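Local coordinates for alkyl hydroperoxide reductase AhpD (PDB 5DIK), which is an alkylhydroperoxidase of the carboxymuconolactone decarboxylase family that probably reduces peroxides through a CXXC cysteine pair and may serve the bacterium's antioxidative response, at the interface of chains A and B and the interface of chains A and C. Residues are numbered along the deposited sequence; one frame, centred on the assembly and turned at random. Chains: chain A/B/C, Alkyl hydroperoxide reductase AhpD.

Contact 1: the interface of chains A and B. Residues chain A 55, 59, 62, 93, 96; chain B 55, 59, 62, 93, 96.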
# COMPACT_ATOMS: atom_id res chain seq x y z
N THR A 55 11.55 3.47 22.14
CA THR A 55 10.15 3.68 21.79
C THR A 55 9.99 4.02 20.32
O THR A 55 9.09 3.50 19.67
CB THR A 55 9.49 4.76 22.66
OG1 THR A 55 9.56 4.36 24.03
CG2 THR A 55 8.02 4.97 22.31
N ILE A 59 8.08 1.98 17.17
CA ILE A 59 7.24 2.58 16.14
C ILE A 59 7.73 2.21 14.75
O ILE A 59 6.94 1.80 13.90
CB ILE A 59 7.16 4.10 16.31
CG1 ILE A 59 6.43 4.44 17.62
CG2 ILE A 59 6.45 4.76 15.11
CD1 ILE A 59 6.63 5.88 18.04
N ALA A 62 6.74 -1.43 13.98
CA ALA A 62 5.33 -1.48 13.59
C ALA A 62 5.10 -1.06 12.15
O ALA A 62 4.38 -1.75 11.41
CB ALA A 62 4.46 -0.66 14.52
N THR A 93 3.99 -4.37 20.30
CA THR A 93 4.06 -3.54 19.12
C THR A 93 3.51 -4.28 17.91
O THR A 93 2.75 -3.72 17.10
CB THR A 93 5.48 -3.06 18.88
OG1 THR A 93 5.96 -2.41 20.08
CG2 THR A 93 5.49 -2.06 17.79
N MET A 96 -0.24 -4.30 17.86
CA MET A 96 -0.83 -3.09 17.28
C MET A 96 -0.84 -3.13 15.74
O MET A 96 -1.82 -2.75 15.11
CB MET A 96 -0.10 -1.84 17.77
CG MET A 96 -0.37 -1.52 19.23
SD MET A 96 -2.12 -1.36 19.61
CE MET A 96 -2.54 0.07 18.58
N THR B 55 1.26 4.91 24.74
CA THR B 55 2.33 4.48 23.84
C THR B 55 1.77 3.68 22.67
O THR B 55 2.15 3.90 21.54
CB THR B 55 3.40 3.66 24.57
OG1 THR B 55 3.98 4.46 25.59
CG2 THR B 55 4.50 3.24 23.61
N ILE B 59 1.65 4.48 18.52
CA ILE B 59 1.96 3.52 17.46
C ILE B 59 0.81 3.45 16.46
O ILE B 59 1.03 3.50 15.27
CB ILE B 59 2.27 2.14 18.04
CG1 ILE B 59 3.56 2.17 18.88
CG2 ILE B 59 2.33 1.06 16.97
CD1 ILE B 59 3.70 0.95 19.78
N ALA B 62 0.97 6.51 14.19
CA ALA B 62 1.97 6.32 13.15
C ALA B 62 1.49 5.42 12.00
O ALA B 62 1.72 5.75 10.84
CB ALA B 62 3.25 5.76 13.72
N THR B 93 6.22 11.08 17.02
CA THR B 93 5.64 9.94 16.34
C THR B 93 5.45 10.22 14.85
O THR B 93 5.76 9.37 14.00
CB THR B 93 4.31 9.53 16.99
OG1 THR B 93 4.53 9.35 18.40
CG2 THR B 93 3.85 8.26 16.42
N MET B 96 8.68 9.90 12.89
CA MET B 96 9.02 8.51 12.55
C MET B 96 8.25 8.04 11.31
O MET B 96 8.80 7.39 10.45
CB MET B 96 8.75 7.58 13.72
CG MET B 96 9.75 7.73 14.86
SD MET B 96 11.45 7.46 14.35
CE MET B 96 11.43 5.77 13.76
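Paired helices 53-66 of two chains pack across the two-fold A-B interface, with A:Ile59 and B:Ile59 meeting at its centre. Their CG1 methylenes lie 3.9 Å apart, and the two side chains cross obliquely, so each isoleucine passes its partner and sends its two branches to different targets. In A:Ile59, CG1 is anti to the carbonyl carbon (chi1 -66°) and CG2 anti to the backbone N, which points CG2 into the groove between helices 53-66 and 87-99 of chain B: CG2 is 3.6 Å from the methyl CB of B:Ala62 and 3.9 Å from CB of B:Met96. The other branch, extended at chi2 (165°), carries CD1 to the threonine of helix 87-99, where it lies 4.0 Å from CG2 of B:Thr93, the two side chains crossing at about a right angle. B:Ile59 repeats all this on chain A, its CG2 standing 3.7 Å from CB of A:Ala62. Toward the start of the paired helices, A:Thr55 and B:Thr55 approach tip to tip through their methyls, CG2 to CG2 at 4.1 Å, a looser touch. A:Ile59 hides 47 Å² under the partner, against 6 Å² for A:Ala62. The patch probably gives the pair an apolar core, set by the interlocked isoleucine branches.

Contact 2: the interface of chains A and C. Residues chain A 87, 110, 113-114, 117; chain C 23, 26-27.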
# COMPACT_ATOMS: atom_id res chain seq x y z
N ARG A 87 11.36 -8.76 24.51
CA ARG A 87 10.47 -9.58 23.72
C ARG A 87 9.00 -9.14 23.88
O ARG A 87 8.26 -9.05 22.90
CB ARG A 87 10.65 -11.04 24.18
CG ARG A 87 9.96 -12.04 23.29
CD ARG A 87 10.13 -13.42 23.89
NE ARG A 87 9.47 -14.40 23.06
CZ ARG A 87 10.01 -14.98 22.01
NH1 ARG A 87 11.26 -14.72 21.65
NH2 ARG A 87 9.31 -15.89 21.35
N ALA A 110 5.07 -12.42 12.20
CA ALA A 110 5.83 -13.66 12.31
C ALA A 110 7.26 -13.47 11.84
O ALA A 110 8.19 -13.90 12.51
CB ALA A 110 5.16 -14.78 11.54
N LEU A 113 9.25 -11.49 14.52
CA LEU A 113 9.63 -12.28 15.69
C LEU A 113 10.85 -13.15 15.31
O LEU A 113 11.79 -13.23 16.07
CB LEU A 113 8.50 -13.16 16.16
CG LEU A 113 8.82 -13.98 17.42
CD1 LEU A 113 9.22 -13.08 18.58
CD2 LEU A 113 7.64 -14.83 17.81
N GLU A 114 10.82 -13.74 14.13
CA GLU A 114 11.96 -14.52 13.62
C GLU A 114 13.23 -13.68 13.57
O GLU A 114 14.28 -14.12 14.05
CB GLU A 114 11.66 -15.13 12.24
CG GLU A 114 12.80 -15.94 11.65
CD GLU A 114 12.53 -16.40 10.23
OE1 GLU A 114 11.36 -16.56 9.84
OE2 GLU A 114 13.50 -16.62 9.48
N GLU A 117 14.52 -12.82 17.12
CA GLU A 117 15.15 -14.00 17.72
C GLU A 117 16.52 -14.25 17.10
O GLU A 117 17.47 -14.58 17.82
CB GLU A 117 14.26 -15.24 17.59
CG GLU A 117 13.04 -15.21 18.52
CD GLU A 117 12.28 -16.54 18.60
OE1 GLU A 117 11.40 -16.64 19.47
OE2 GLU A 117 12.54 -17.47 17.80
N GLN C 23 6.17 -19.53 14.09
CA GLN C 23 6.08 -18.29 14.86
C GLN C 23 4.69 -18.04 15.45
O GLN C 23 4.58 -17.58 16.60
CB GLN C 23 6.55 -17.09 14.04
CG GLN C 23 7.88 -17.26 13.34
CD GLN C 23 9.04 -17.55 14.29
OE1 GLN C 23 9.02 -17.19 15.46
NE2 GLN C 23 10.05 -18.20 13.76
N LYS C 26 4.08 -19.60 18.74
CA LYS C 26 4.63 -18.79 19.82
C LYS C 26 3.70 -17.65 20.19
O LYS C 26 3.51 -17.37 21.38
CB LYS C 26 6.02 -18.26 19.47
CG LYS C 26 7.05 -19.34 19.19
CD LYS C 26 8.31 -18.71 18.63
CE LYS C 26 9.23 -19.73 17.98
NZ LYS C 26 10.40 -19.03 17.37
N PHE C 27 3.09 -16.99 19.19
CA PHE C 27 2.10 -15.94 19.50
C PHE C 27 0.92 -16.49 20.29
O PHE C 27 0.43 -15.83 21.18
CB PHE C 27 1.54 -15.28 18.23
CG PHE C 27 2.53 -14.46 17.44
CD1 PHE C 27 3.60 -13.85 18.05
CD2 PHE C 27 2.35 -14.27 16.08
CE1 PHE C 27 4.49 -13.07 17.31
CE2 PHE C 27 3.25 -13.50 15.33
CZ PHE C 27 4.32 -12.90 15.96
O HOH W 1 13.04 -18.11 15.10
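C:Lys26 and A:Glu117 come from opposite directions and join their charged ends in a salt bridge, NZ of the lysine ammonium lying 2.7 Å from carboxylate oxygen OE2. The nitrogen sits on the syn side of OE2 but 25° out of the carboxylate plane. The other oxygen, OE1, is held within chain A: NH1 and NH2 of A:Arg87 both point end-on at it, each at 2.9 Å and with OE1 only 3° out of the guanidinium plane. The two bonds from one guanidinium pin OE1, while OE2 is turned to the lysine, and the two flanking cations probably favour the ionised form of the carboxylate. CD1 of A:Leu113 covers one guanidinium face, 3.7 Å above the plane and toward its rim, while its other methyl, CD2, faces chain C and lies 3.6 Å from CE1 of C:Phe27. C:Gln23 is bent at chi2 (-59°), which folds its amide back over A:Leu113 and A:Glu114. Its OE1 accepts a bond from NZ of C:Lys26 at 3.0 Å, and its NE2 reaches OE2 of A:Glu117 through a water. Nearer the backbone, CB of C:Gln23 packs on the methyl CB of A:Ala110 at 3.7 Å. In the fold, helix 102-120 of chain A supplies one wall, helix 12-30 of chain C the other, and A:Arg87 joins from the first turn of helix 87-99.

Contact 3: the interface of chains A and B. Residues chain A 38, 42, 46, 60, 72, 76; chain B 96, 99-100.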
# COMPACT_ATOMS: atom_id res chain seq x y z
N PHE A 38 19.07 11.79 3.38
CA PHE A 38 18.32 10.73 4.02
C PHE A 38 18.80 10.47 5.46
O PHE A 38 17.98 10.36 6.37
CB PHE A 38 18.40 9.42 3.23
CG PHE A 38 17.56 8.35 3.83
CD1 PHE A 38 16.19 8.36 3.66
CD2 PHE A 38 18.11 7.39 4.66
CE1 PHE A 38 15.38 7.41 4.29
CE2 PHE A 38 17.33 6.44 5.26
CZ PHE A 38 15.97 6.44 5.07
N ALA A 42 16.79 10.68 8.94
CA ALA A 42 16.74 9.55 9.86
C ALA A 42 17.21 9.92 11.26
O ALA A 42 16.59 9.51 12.26
CB ALA A 42 17.54 8.37 9.33
N THR A 46 14.84 9.85 14.69
CA THR A 46 15.11 8.82 15.71
C THR A 46 15.82 9.32 16.97
O THR A 46 16.00 8.54 17.90
CB THR A 46 15.98 7.69 15.15
OG1 THR A 46 17.18 8.28 14.62
CG2 THR A 46 15.24 6.94 14.04
N ALA A 60 9.04 2.29 14.53
CA ALA A 60 9.63 1.91 13.23
C ALA A 60 9.33 0.45 12.90
O ALA A 60 9.02 0.13 11.76
CB ALA A 60 11.12 2.17 13.20
N CYS A 72 13.44 -3.66 6.11
CA CYS A 72 13.15 -2.80 7.24
C CYS A 72 12.97 -3.63 8.51
O CYS A 72 13.46 -3.26 9.57
CB CYS A 72 11.83 -2.07 6.99
SG CYS A 72 11.72 -1.23 5.40
N HIS A 76 15.41 -2.92 11.69
CA HIS A 76 14.82 -2.44 12.92
C HIS A 76 14.85 -3.48 14.06
O HIS A 76 14.97 -3.09 15.22
CB HIS A 76 13.43 -1.85 12.67
CG HIS A 76 13.48 -0.64 11.79
ND1 HIS A 76 14.23 0.47 12.12
CD2 HIS A 76 12.99 -0.41 10.56
CE1 HIS A 76 14.15 1.36 11.15
NE2 HIS A 76 13.39 0.86 10.19
N MET B 96 8.68 9.90 12.89
CA MET B 96 9.02 8.51 12.55
C MET B 96 8.25 8.04 11.31
O MET B 96 8.80 7.39 10.45
CB MET B 96 8.75 7.58 13.72
CG MET B 96 9.75 7.73 14.86
SD MET B 96 11.45 7.46 14.35
CE MET B 96 11.43 5.77 13.76
N TYR B 99 10.05 9.60 8.26
CA TYR B 99 11.23 8.83 8.00
C TYR B 99 10.91 7.51 7.26
O TYR B 99 11.64 7.13 6.33
CB TYR B 99 11.97 8.60 9.33
CG TYR B 99 12.89 7.40 9.39
CD1 TYR B 99 13.89 7.20 8.45
CD2 TYR B 99 12.83 6.52 10.47
CE1 TYR B 99 14.76 6.12 8.54
CE2 TYR B 99 13.69 5.44 10.58
CZ TYR B 99 14.66 5.24 9.62
OH TYR B 99 15.48 4.16 9.73
N MET B 100 9.82 6.84 7.62
CA MET B 100 9.46 5.55 7.04
C MET B 100 8.47 5.67 5.87
O MET B 100 7.98 4.68 5.38
CB MET B 100 8.80 4.66 8.11
CG MET B 100 9.72 4.36 9.29
SD MET B 100 10.90 3.18 8.69
CE MET B 100 10.02 1.61 8.53
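B:Tyr99 reaches from helix 87-99 into chain A beside the CXXC motif of the AhpD-like family, whose second cysteine is A:Cys72. With CG anti to the backbone N (chi1 156°), its ring enters between helices 32-46 and 70-82 and hides 70 Å². The ring is tightly lined: CB of A:Ala42 lies over one face toward the rim, SD of B:Met100 over the other, 4.0 Å above the tyrosine plane, and CZ of A:Phe38 is at the edge, 3.7 Å from CE1, the two rings inclined by roughly 45°. At the far end the phenol OH comes to the edge of the A:His76 imidazole, in its plane, 3.4 Å from CE1; this is a contact and not a hydrogen bond. CB of A:Ala60 covers one imidazole face, 3.7 Å above its centre. B:Met100, bent at chi2 and chi3, brings SD to 3.7 Å from NE2 of that histidine, in this family a likely participant in proton relay. Near B:Met96 the fit stays close, CE touching CB of A:Ala60 while SD meets CG2 of A:Thr46. The hydroxyl of A:Thr46 turns away to bond the carbonyl O of A:Ala42. Packing is loosest at A:Cys72, which hides 3 Å² and whose CB stays 4.4 Å from CE of B:Met100.

Contact 1 and contact 3 belong to the same A-B interface, their C-alpha centres about 11 Å apart, and share B:Met96, whose CB serves the two-fold core while its sulfur and end methyl serve the redox pocket. Helices 53-66 and 87-99 contribute to both, so the packing of the pair may help shape the surroundings of the CXXC cysteines. Contact 2 faces chain C, about 18 Å from contact 1 and 22 Å from contact 3; helix 87-99 reaches it through its first residue. An A-B type surface and the two unlike faces of the A-C type interface would suffice to build the six-chain assembly, plausibly as a trimer of dimers.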